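Local coordinates for protein transcriptional regulator, Crp/Fnr family (Eubacterium rectale ATCC 33656, PDB 3DV8) that probably regulates transcription by binding DNA through a helix-turn-helix domain coupled to a cyclic nucleotide-binding-type sensor domain, as in other Crp/Fnr-family proteins, at residues 29-35 with 97-103; 70-74 with 158-162; 146-150 with 216-220. One frame throughout, in Å; residues are numbered along the deposited sequence.

Overall arrangement
Interaction 1 closes first along the chain: it brings 29-35 against 97-103, at the ends of strands 27-31 and 101-107, joining the first and last parts of the beta domain across 61 residues that contain no helix. Interaction 2 starts inside that loop, at 70-74, and ends beyond it at 158-162, so the two cross; they also touch, through a 2.8 Å salt bridge from Glu98 OE1 to Arg71 NE. Interaction 3 pairs 146-150 with the C-terminal 216-220 and crosses interaction 2, both using helix 148-163. Interaction 2 thus couples the cyclic nucleotide-binding-type domain to the helix-turn-helix domain, whereas interaction 3, centred about 31 Å from the centre of interaction 1, closes the latter.

Interaction 1 of 3, residues 29-35 with 97-103; sequences QHVKKGT and AEKDTDL
Ala97 and Asp100 lose most surface here, with Leu103 and Lys33 close behind. Leu103 sits in an antiparallel ladder (Gln29–Leu103, His30–Asp102, Val31–Thr101), while Asp100 and Ala97 hold the turn beyond it. The axes of strands 29-31 and 101-103 approach to 4.7 Å at 156°, both backbones extended. In the hydrogen-bonded pair with Gln29, Leu103 N–Gln29 O is 2.9 Å and Gln29 N–Leu103 O 3.0 Å; Leu103 CD1 packs 3.4 Å from Val31 CG2. In the next such pair, Val31 N–Thr101 O and Thr101 N–Val31 O are both 2.7 Å. Between them, on the other face, His30 (chi1 t) donates ND1 to Asp102 OD1 at 2.8 Å. Asp100 (chi1 m) accepts Lys33 N on OD1 at 2.9 Å, while one water joins its OD2 to His30 NE2. Ala97 O receives Gly34 N (2.7 Å), and Ala97 N donates to Thr35 O (2.9 Å). Gly34, at phi/psi 94/-7, serves the type II turn Lys32–Thr35. Such antiparallel pairing of early and late strands is characteristic of the cupin-like jelly-roll of cyclic nucleotide-binding domains.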
loop_
_atom_site.group_PDB
_atom_site.type_symbol
_atom_site.label_atom_id
_atom_site.label_comp_id
_atom_site.label_asym_id
_atom_site.label_seq_id
_atom_site.Cartn_x
_atom_site.Cartn_y
_atom_site.Cartn_z
ATOM N N GLN A 29 -21.187 14.143 -14.149
ATOM C CA GLN A 29 -20.042 14.660 -14.904
ATOM C C GLN A 29 -19.562 13.670 -15.953
ATOM O O GLN A 29 -19.307 12.515 -15.616
ATOM C CB GLN A 29 -18.905 14.930 -13.913
ATOM C CG GLN A 29 -17.662 15.615 -14.474
ATOM C CD GLN A 29 -16.525 15.759 -13.457
ATOM O OE1 GLN A 29 -15.814 16.761 -13.455
ATOM N NE2 GLN A 29 -16.340 14.756 -12.603
ATOM N N HIS A 30 -19.484 14.121 -17.210
ATOM C CA HIS A 30 -18.898 13.347 -18.306
ATOM C C HIS A 30 -17.462 13.867 -18.406
ATOM O O HIS A 30 -17.252 15.069 -18.592
ATOM C CB HIS A 30 -19.653 13.532 -19.636
ATOM C CG HIS A 30 -19.040 12.783 -20.790
ATOM N ND1 HIS A 30 -19.127 11.411 -20.925
ATOM C CD2 HIS A 30 -18.324 13.218 -21.857
ATOM C CE1 HIS A 30 -18.488 11.034 -22.017
ATOM N NE2 HIS A 30 -17.999 12.113 -22.606
ATOM N N VAL A 31 -16.491 12.964 -18.276
ATOM C CA VAL A 31 -15.058 13.286 -18.295
ATOM C C VAL A 31 -14.422 12.663 -19.536
ATOM O O VAL A 31 -14.515 11.458 -19.711
ATOM C CB VAL A 31 -14.363 12.714 -17.018
ATOM C CG1 VAL A 31 -12.920 13.157 -16.938
ATOM C CG2 VAL A 31 -15.101 13.156 -15.766
ATOM N N LYS A 32 -13.801 13.474 -20.398
ATOM C CA LYS A 32 -13.124 12.957 -21.605
ATOM C C LYS A 32 -11.788 12.314 -21.223
ATOM O O LYS A 32 -11.196 12.670 -20.193
ATOM C CB LYS A 32 -12.923 14.044 -22.674
ATOM C CG LYS A 32 -14.230 14.572 -23.252
ATOM C CD LYS A 32 -14.026 15.428 -24.488
ATOM C CE LYS A 32 -15.366 15.961 -25.015
ATOM N NZ LYS A 32 -15.266 16.577 -26.376
ATOM N N LYS A 33 -11.327 11.376 -22.057
ATOM C CA LYS A 33 -10.080 10.655 -21.792
ATOM C C LYS A 33 -8.879 11.584 -21.808
ATOM O O LYS A 33 -8.800 12.454 -22.659
ATOM C CB LYS A 33 -9.860 9.462 -22.737
ATOM C CG LYS A 33 -9.460 9.744 -24.175
ATOM C CD LYS A 33 -9.269 8.433 -24.949
ATOM C CE LYS A 33 -7.955 7.739 -24.647
ATOM N NZ LYS A 33 -8.014 6.314 -25.092
ATOM N N GLY A 34 -7.961 11.380 -20.867
ATOM C CA GLY A 34 -6.795 12.234 -20.691
ATOM C C GLY A 34 -6.994 13.334 -19.657
ATOM O O GLY A 34 -6.025 14.042 -19.342
ATOM N N THR A 35 -8.220 13.501 -19.131
ATOM C CA THR A 35 -8.491 14.515 -18.110
ATOM C C THR A 35 -8.048 13.992 -16.742
ATOM O O THR A 35 -8.395 12.867 -16.356
ATOM C CB THR A 35 -9.995 14.875 -17.986
ATOM O OG1 THR A 35 -10.534 15.233 -19.262
ATOM C CG2 THR A 35 -10.210 16.026 -17.000
ATOM N N ALA A 97 -8.877 9.996 -16.330
ATOM C CA ALA A 97 -9.741 9.171 -17.191
ATOM C C ALA A 97 -8.936 8.548 -18.342
ATOM O O ALA A 97 -8.379 9.275 -19.170
ATOM C CB ALA A 97 -10.902 10.015 -17.759
ATOM N N GLU A 98 -8.870 7.217 -18.386
ATOM C CA GLU A 98 -8.216 6.489 -19.501
ATOM C C GLU A 98 -9.108 6.333 -20.731
ATOM O O GLU A 98 -8.603 6.103 -21.829
ATOM C CB GLU A 98 -7.716 5.117 -19.069
ATOM C CG GLU A 98 -6.475 5.181 -18.266
ATOM C CD GLU A 98 -5.923 3.809 -18.004
ATOM O OE1 GLU A 98 -6.644 2.968 -17.407
ATOM O OE2 GLU A 98 -4.757 3.593 -18.390
ATOM N N LYS A 99 -10.418 6.356 -20.510
ATOM C CA LYS A 99 -11.435 6.371 -21.559
ATOM C C LYS A 99 -12.436 7.421 -21.118
ATOM O O LYS A 99 -12.370 7.875 -19.958
ATOM C CB LYS A 99 -12.099 5.007 -21.681
ATOM C CG LYS A 99 -11.142 3.906 -22.142
ATOM C CD LYS A 99 -11.888 2.590 -22.322
ATOM C CE LYS A 99 -11.028 1.537 -22.989
ATOM N NZ LYS A 99 -9.936 1.104 -22.123
ATOM N N ASP A 100 -13.323 7.841 -22.028
ATOM C CA ASP A 100 -14.385 8.813 -21.693
ATOM C C ASP A 100 -15.228 8.188 -20.598
ATOM O O ASP A 100 -15.694 7.065 -20.773
ATOM C CB ASP A 100 -15.279 9.140 -22.893
ATOM C CG ASP A 100 -14.587 9.987 -23.941
ATOM O OD1 ASP A 100 -13.392 10.325 -23.799
ATOM O OD2 ASP A 100 -15.269 10.321 -24.929
ATOM N N THR A 101 -15.406 8.897 -19.485
ATOM C CA THR A 101 -16.083 8.339 -18.315
ATOM C C THR A 101 -17.244 9.183 -17.778
ATOM O O THR A 101 -17.131 10.403 -17.662
ATOM C CB THR A 101 -15.056 8.093 -17.190
ATOM O OG1 THR A 101 -13.967 7.319 -17.713
ATOM C CG2 THR A 101 -15.688 7.348 -16.019
ATOM N N ASP A 102 -18.352 8.504 -17.473
ATOM C CA ASP A 102 -19.533 9.102 -16.843
ATOM C C ASP A 102 -19.442 8.791 -15.351
ATOM O O ASP A 102 -19.476 7.621 -14.961
ATOM C CB ASP A 102 -20.824 8.519 -17.422
ATOM C CG ASP A 102 -21.045 8.918 -18.854
ATOM O OD1 ASP A 102 -20.903 10.121 -19.163
ATOM O OD2 ASP A 102 -21.395 8.035 -19.665
ATOM N N LEU A 103 -19.317 9.849 -14.544
ATOM C CA LEU A 103 -19.180 9.764 -13.090
ATOM C C LEU A 103 -20.310 10.486 -12.364
ATOM O O LEU A 103 -20.959 11.374 -12.913
ATOM C CB LEU A 103 -17.889 10.464 -12.613
ATOM C CG LEU A 103 -16.479 10.046 -13.008
ATOM C CD1 LEU A 103 -16.260 10.168 -14.500
ATOM C CD2 LEU A 103 -15.488 10.951 -12.288
HETATM O O HOH W 1 -16.803 12.703 -25.137
#

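Interaction 2 of 3, residues 70-74 with 158-162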
loop_
_atom_site.group_PDB
_atom_site.type_symbol
_atom_site.label_atom_id
_atom_site.label_comp_id
_atom_site.label_asym_id
_atom_site.label_seq_id
_atom_site.Cartn_x
_atom_site.Cartn_y
_atom_site.Cartn_z
ATOM N N TYR A 70 -3.583 1.338 -9.353
ATOM C CA TYR A 70 -4.731 0.496 -9.696
ATOM C C TYR A 70 -5.609 1.222 -10.699
ATOM O O TYR A 70 -5.435 2.424 -10.939
ATOM C CB TYR A 70 -5.562 0.158 -8.440
ATOM C CG TYR A 70 -6.018 1.379 -7.664
ATOM C CD1 TYR A 70 -7.219 2.025 -7.978
ATOM C CD2 TYR A 70 -5.232 1.901 -6.619
ATOM C CE1 TYR A 70 -7.631 3.166 -7.288
ATOM C CE2 TYR A 70 -5.636 3.036 -5.906
ATOM C CZ TYR A 70 -6.837 3.671 -6.253
ATOM O OH TYR A 70 -7.252 4.786 -5.563
ATOM N N ARG A 71 -6.557 0.479 -11.259
ATOM C CA ARG A 71 -7.557 1.006 -12.180
ATOM C C ARG A 71 -8.960 0.795 -11.602
ATOM O O ARG A 71 -9.217 -0.193 -10.902
ATOM C CB ARG A 71 -7.438 0.336 -13.544
ATOM C CG ARG A 71 -6.295 0.860 -14.400
ATOM C CD ARG A 71 -6.065 -0.080 -15.576
ATOM N NE ARG A 71 -5.401 0.517 -16.737
ATOM C CZ ARG A 71 -4.946 -0.172 -17.790
ATOM N NH1 ARG A 71 -4.969 -1.508 -17.832
ATOM N NH2 ARG A 71 -4.398 0.479 -18.808
ATOM N N LEU A 72 -9.844 1.747 -11.899
ATOM C CA LEU A 72 -11.252 1.705 -11.513
ATOM C C LEU A 72 -12.070 1.622 -12.814
ATOM O O LEU A 72 -11.806 2.369 -13.762
ATOM C CB LEU A 72 -11.617 2.950 -10.702
ATOM C CG LEU A 72 -10.841 3.218 -9.405
ATOM C CD1 LEU A 72 -11.315 4.530 -8.821
ATOM C CD2 LEU A 72 -11.009 2.092 -8.379
ATOM N N PHE A 73 -13.040 0.702 -12.847
ATOM C CA PHE A 73 -13.915 0.445 -14.019
ATOM C C PHE A 73 -15.382 0.761 -13.677
ATOM O O PHE A 73 -15.645 1.374 -12.640
ATOM C CB PHE A 73 -13.743 -1.018 -14.449
ATOM C CG PHE A 73 -12.336 -1.373 -14.802
ATOM C CD1 PHE A 73 -11.835 -1.085 -16.076
ATOM C CD2 PHE A 73 -11.504 -1.988 -13.865
ATOM C CE1 PHE A 73 -10.520 -1.415 -16.424
ATOM C CE2 PHE A 73 -10.179 -2.329 -14.194
ATOM C CZ PHE A 73 -9.684 -2.044 -15.478
ATOM N N ASP A 74 -16.321 0.370 -14.550
ATOM C CA ASP A 74 -17.775 0.559 -14.323
ATOM C C ASP A 74 -18.155 -0.034 -12.963
ATOM O O ASP A 74 -17.697 -1.121 -12.638
ATOM C CB ASP A 74 -18.630 -0.125 -15.418
ATOM C CG ASP A 74 -18.344 0.395 -16.836
ATOM O OD1 ASP A 74 -17.333 1.095 -17.051
ATOM O OD2 ASP A 74 -19.130 0.100 -17.755
ATOM N N GLU A 158 -3.509 -7.927 -19.650
ATOM C CA GLU A 158 -4.555 -7.107 -19.033
ATOM C C GLU A 158 -5.187 -6.179 -20.060
ATOM O O GLU A 158 -6.416 -6.163 -20.171
ATOM C CB GLU A 158 -4.039 -6.263 -17.862
ATOM C CG GLU A 158 -5.168 -5.559 -17.049
ATOM C CD GLU A 158 -4.658 -4.546 -16.024
ATOM O OE1 GLU A 158 -3.448 -4.504 -15.721
ATOM O OE2 GLU A 158 -5.494 -3.782 -15.510
ATOM N N GLU A 159 -4.364 -5.398 -20.774
ATOM C CA GLU A 159 -4.882 -4.448 -21.786
ATOM C C GLU A 159 -5.712 -5.103 -22.882
ATOM O O GLU A 159 -6.748 -4.553 -23.268
ATOM C CB GLU A 159 -3.792 -3.579 -22.437
ATOM C CG GLU A 159 -3.425 -2.304 -21.705
ATOM C CD GLU A 159 -4.457 -1.185 -21.801
ATOM O OE1 GLU A 159 -5.571 -1.319 -21.264
ATOM O OE2 GLU A 159 -4.133 -0.118 -22.355
ATOM N N THR A 160 -5.257 -6.259 -23.370
ATOM C CA THR A 160 -6.006 -7.008 -24.377
ATOM C C THR A 160 -7.375 -7.472 -23.836
ATOM O O THR A 160 -8.353 -7.467 -24.590
ATOM C CB THR A 160 -5.185 -8.174 -25.000
ATOM O OG1 THR A 160 -4.632 -8.987 -23.966
ATOM C CG2 THR A 160 -4.049 -7.632 -25.859
ATOM N N SER A 161 -7.454 -7.828 -22.548
ATOM C CA SER A 161 -8.742 -8.207 -21.914
ATOM C C SER A 161 -9.690 -7.018 -21.787
ATOM O O SER A 161 -10.878 -7.145 -22.087
ATOM C CB SER A 161 -8.544 -8.838 -20.534
ATOM O OG SER A 161 -7.861 -10.065 -20.662
ATOM N N ILE A 162 -9.144 -5.879 -21.348
ATOM C CA ILE A 162 -9.903 -4.624 -21.185
ATOM C C ILE A 162 -10.451 -4.119 -22.522
ATOM O O ILE A 162 -11.641 -3.781 -22.622
ATOM C CB ILE A 162 -9.031 -3.508 -20.548
ATOM C CG1 ILE A 162 -8.686 -3.861 -19.101
ATOM C CG2 ILE A 162 -9.752 -2.167 -20.560
ATOM C CD1 ILE A 162 -7.666 -2.929 -18.496
#
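Glu158 opens the helical segment with an extended side chain (chi1 and chi2 both t), which carries OE2 to 3.3 Å from Arg71 NH1. The pair is a salt bridge, and its hydrogen bond is weak at that length. Glu159 approaches by a folded route, chi1 and chi2 both m, so that OE1 lies 3.3 Å from Arg71 NH2 in a second salt bridge. One guanidinium therefore joins two successive carboxylates, and its NE pairs with Glu98 OE1, bringing in a third acid. Thr160 and Ser161 stay out of reach, and the next contact comes at Ile162, one turn after Glu158, as the backbone bond from Ile162 N to Glu158 O (3.0 Å) confirms. Ile162 CD1 lies 3.1 Å from Arg71 NH1 and 3.7 Å from Phe73 CZ, at the edge of the ring. Contact is by side chains across a wide gap: the axes of 70-72 and 158-162 are 13.2 Å apart, although nearly parallel at 3°, and just 204 Å² is buried. The interface joins edge strand 66-72 of the beta domain to helix 148-163 of the DNA-binding domain; Tyr70 and Leu72 touch helix 119-145, while Glu159 and Thr160 touch strand 167-168.

Interaction 3 of 3, residues 146-150 with 216-220; sequences KSLDK and TLQRS
The chain leaves helical phi/psi at Lys146 (-107/127), and Ser147, also extended at -66/161, occupies the N-cap position of helix 148-163. Leu148, Asp149 and Lys150 have helical backbone angles. Opposite them, 216-219 is the last turn of helix 211-219, and Ser220 ends the chain; its N lies 3.1 Å from Thr216 O, to which it donates. The contact brings the first helix of the Crp-like helix-turn-helix domain against that domain's C-terminal helix, with Lys150 and Gln218 nearest at a CA–CA distance of 4.6 Å and 300 Å² buried in all.

Lys150 and Leu217 lose the most area. The Lys150 side chain (chi1 m, chi2 t) lies across the helix end, placing CD 3.1 Å from both Leu217 O and Ser220 O. With chi3 off-rotamer at -100° and chi4 m, its charged end turns back within its own segment: NZ donates to Ser147 OG at 3.1 Å, and that hydroxyl in turn donates to Asp149 OD1 at 2.7 Å. Lys150 NZ remains 4.4 Å from Ser220 OXT, beyond salt-bridge range. Leu217 points toward the 146-150 segment, with CD2 3.4 Å from Asp149 OD2 and 4.2 Å from Lys150 CG. Around this pair, Leu217 also packs on Ala153 and on Phe193 of helix 183-195, while Gln218 NE2 bonds to Ser154 OG. Lys146 reaches the helix end from the linker, its chi1 m, chi2 t, chi3 t and chi4 m bringing NZ 2.8 Å from Ser220 O and, in a hydrogen bond, 2.7 Å from Gln218 O.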
loop_
_atom_site.group_PDB
_atom_site.type_symbol
_atom_site.label_atom_id
_atom_site.label_comp_id
_atom_site.label_asym_id
_atom_site.label_seq_id
_atom_site.Cartn_x
_atom_site.Cartn_y
_atom_site.Cartn_z
ATOM N N LYS A 146 8.428 -10.269 -9.204
ATOM C CA LYS A 146 8.387 -10.538 -10.653
ATOM C C LYS A 146 9.253 -9.587 -11.496
ATOM O O LYS A 146 9.146 -8.373 -11.381
ATOM C CB LYS A 146 6.930 -10.613 -11.133
ATOM C CG LYS A 146 6.232 -11.895 -10.593
ATOM C CD LYS A 146 4.794 -12.086 -11.081
ATOM C CE LYS A 146 4.272 -13.507 -10.788
ATOM N NZ LYS A 146 4.974 -14.579 -11.591
ATOM N N SER A 147 10.129 -10.169 -12.326
ATOM C CA SER A 147 11.006 -9.425 -13.255
ATOM C C SER A 147 10.210 -8.690 -14.349
ATOM O O SER A 147 9.059 -9.033 -14.625
ATOM C CB SER A 147 12.041 -10.363 -13.881
ATOM O OG SER A 147 11.410 -11.508 -14.414
ATOM N N LEU A 148 10.858 -7.703 -14.979
ATOM C CA LEU A 148 10.208 -6.787 -15.941
ATOM C C LEU A 148 9.560 -7.486 -17.137
ATOM O O LEU A 148 8.466 -7.092 -17.538
ATOM C CB LEU A 148 11.162 -5.667 -16.391
ATOM C CG LEU A 148 10.579 -4.481 -17.178
ATOM C CD1 LEU A 148 9.480 -3.730 -16.428
ATOM C CD2 LEU A 148 11.701 -3.522 -17.548
ATOM N N ASP A 149 10.216 -8.513 -17.683
ATOM C CA ASP A 149 9.642 -9.320 -18.779
ATOM C C ASP A 149 8.277 -9.920 -18.379
ATOM O O ASP A 149 7.329 -9.883 -19.169
ATOM C CB ASP A 149 10.611 -10.426 -19.291
ATOM C CG ASP A 149 11.023 -11.441 -18.212
ATOM O OD1 ASP A 149 11.117 -11.073 -17.022
ATOM O OD2 ASP A 149 11.283 -12.609 -18.569
ATOM N N LYS A 150 8.174 -10.416 -17.143
ATOM C CA LYS A 150 6.926 -10.999 -16.641
ATOM C C LYS A 150 5.834 -9.955 -16.434
ATOM O O LYS A 150 4.665 -10.210 -16.734
ATOM C CB LYS A 150 7.169 -11.800 -15.360
ATOM C CG LYS A 150 8.072 -12.993 -15.594
ATOM C CD LYS A 150 8.056 -13.991 -14.456
ATOM C CE LYS A 150 9.226 -13.880 -13.523
ATOM N NZ LYS A 150 10.493 -14.456 -14.110
ATOM N N THR A 216 2.315 -17.813 -19.883
ATOM C CA THR A 216 3.330 -18.637 -19.202
ATOM C C THR A 216 4.522 -17.789 -18.668
ATOM O O THR A 216 5.153 -18.206 -17.697
ATOM C CB THR A 216 3.751 -19.891 -20.019
ATOM O OG1 THR A 216 4.290 -19.498 -21.277
ATOM C CG2 THR A 216 2.549 -20.802 -20.243
ATOM N N LEU A 217 4.814 -16.620 -19.271
ATOM C CA LEU A 217 5.812 -15.660 -18.697
ATOM C C LEU A 217 5.265 -15.078 -17.402
ATOM O O LEU A 217 5.912 -15.177 -16.375
ATOM C CB LEU A 217 6.172 -14.487 -19.624
ATOM C CG LEU A 217 7.461 -14.530 -20.420
ATOM C CD1 LEU A 217 7.533 -13.281 -21.296
ATOM C CD2 LEU A 217 8.649 -14.595 -19.469
ATOM N N GLN A 218 4.076 -14.468 -17.486
ATOM C CA GLN A 218 3.344 -13.892 -16.335
ATOM C C GLN A 218 3.368 -14.829 -15.108
ATOM O O GLN A 218 3.673 -14.406 -13.989
ATOM C CB GLN A 218 1.883 -13.628 -16.747
ATOM C CG GLN A 218 0.923 -13.090 -15.668
ATOM C CD GLN A 218 -0.528 -13.083 -16.137
ATOM O OE1 GLN A 218 -1.042 -14.096 -16.629
ATOM N NE2 GLN A 218 -1.206 -11.947 -15.962
ATOM N N ARG A 219 3.062 -16.100 -15.364
ATOM C CA ARG A 219 2.991 -17.139 -14.341
ATOM C C ARG A 219 4.365 -17.607 -13.848
ATOM O O ARG A 219 4.457 -18.004 -12.694
ATOM C CB ARG A 219 2.204 -18.344 -14.862
ATOM C CG ARG A 219 0.772 -18.042 -15.286
ATOM C CD ARG A 219 -0.219 -18.048 -14.174
ATOM N NE ARG A 219 -1.523 -17.594 -14.666
ATOM C CZ ARG A 219 -2.667 -17.625 -13.977
ATOM N NH1 ARG A 219 -2.724 -18.125 -12.735
ATOM N NH2 ARG A 219 -3.784 -17.160 -14.550
ATOM N N SER A 220 5.406 -17.572 -14.697
ATOM C CA SER A 220 6.784 -17.997 -14.318
ATOM C C SER A 220 7.355 -17.337 -13.048
ATOM O O SER A 220 6.939 -16.265 -12.586
ATOM C CB SER A 220 7.785 -17.780 -15.468
ATOM O OG SER A 220 7.510 -18.610 -16.566
ATOM O OXT SER A 220 8.270 -17.908 -12.447
#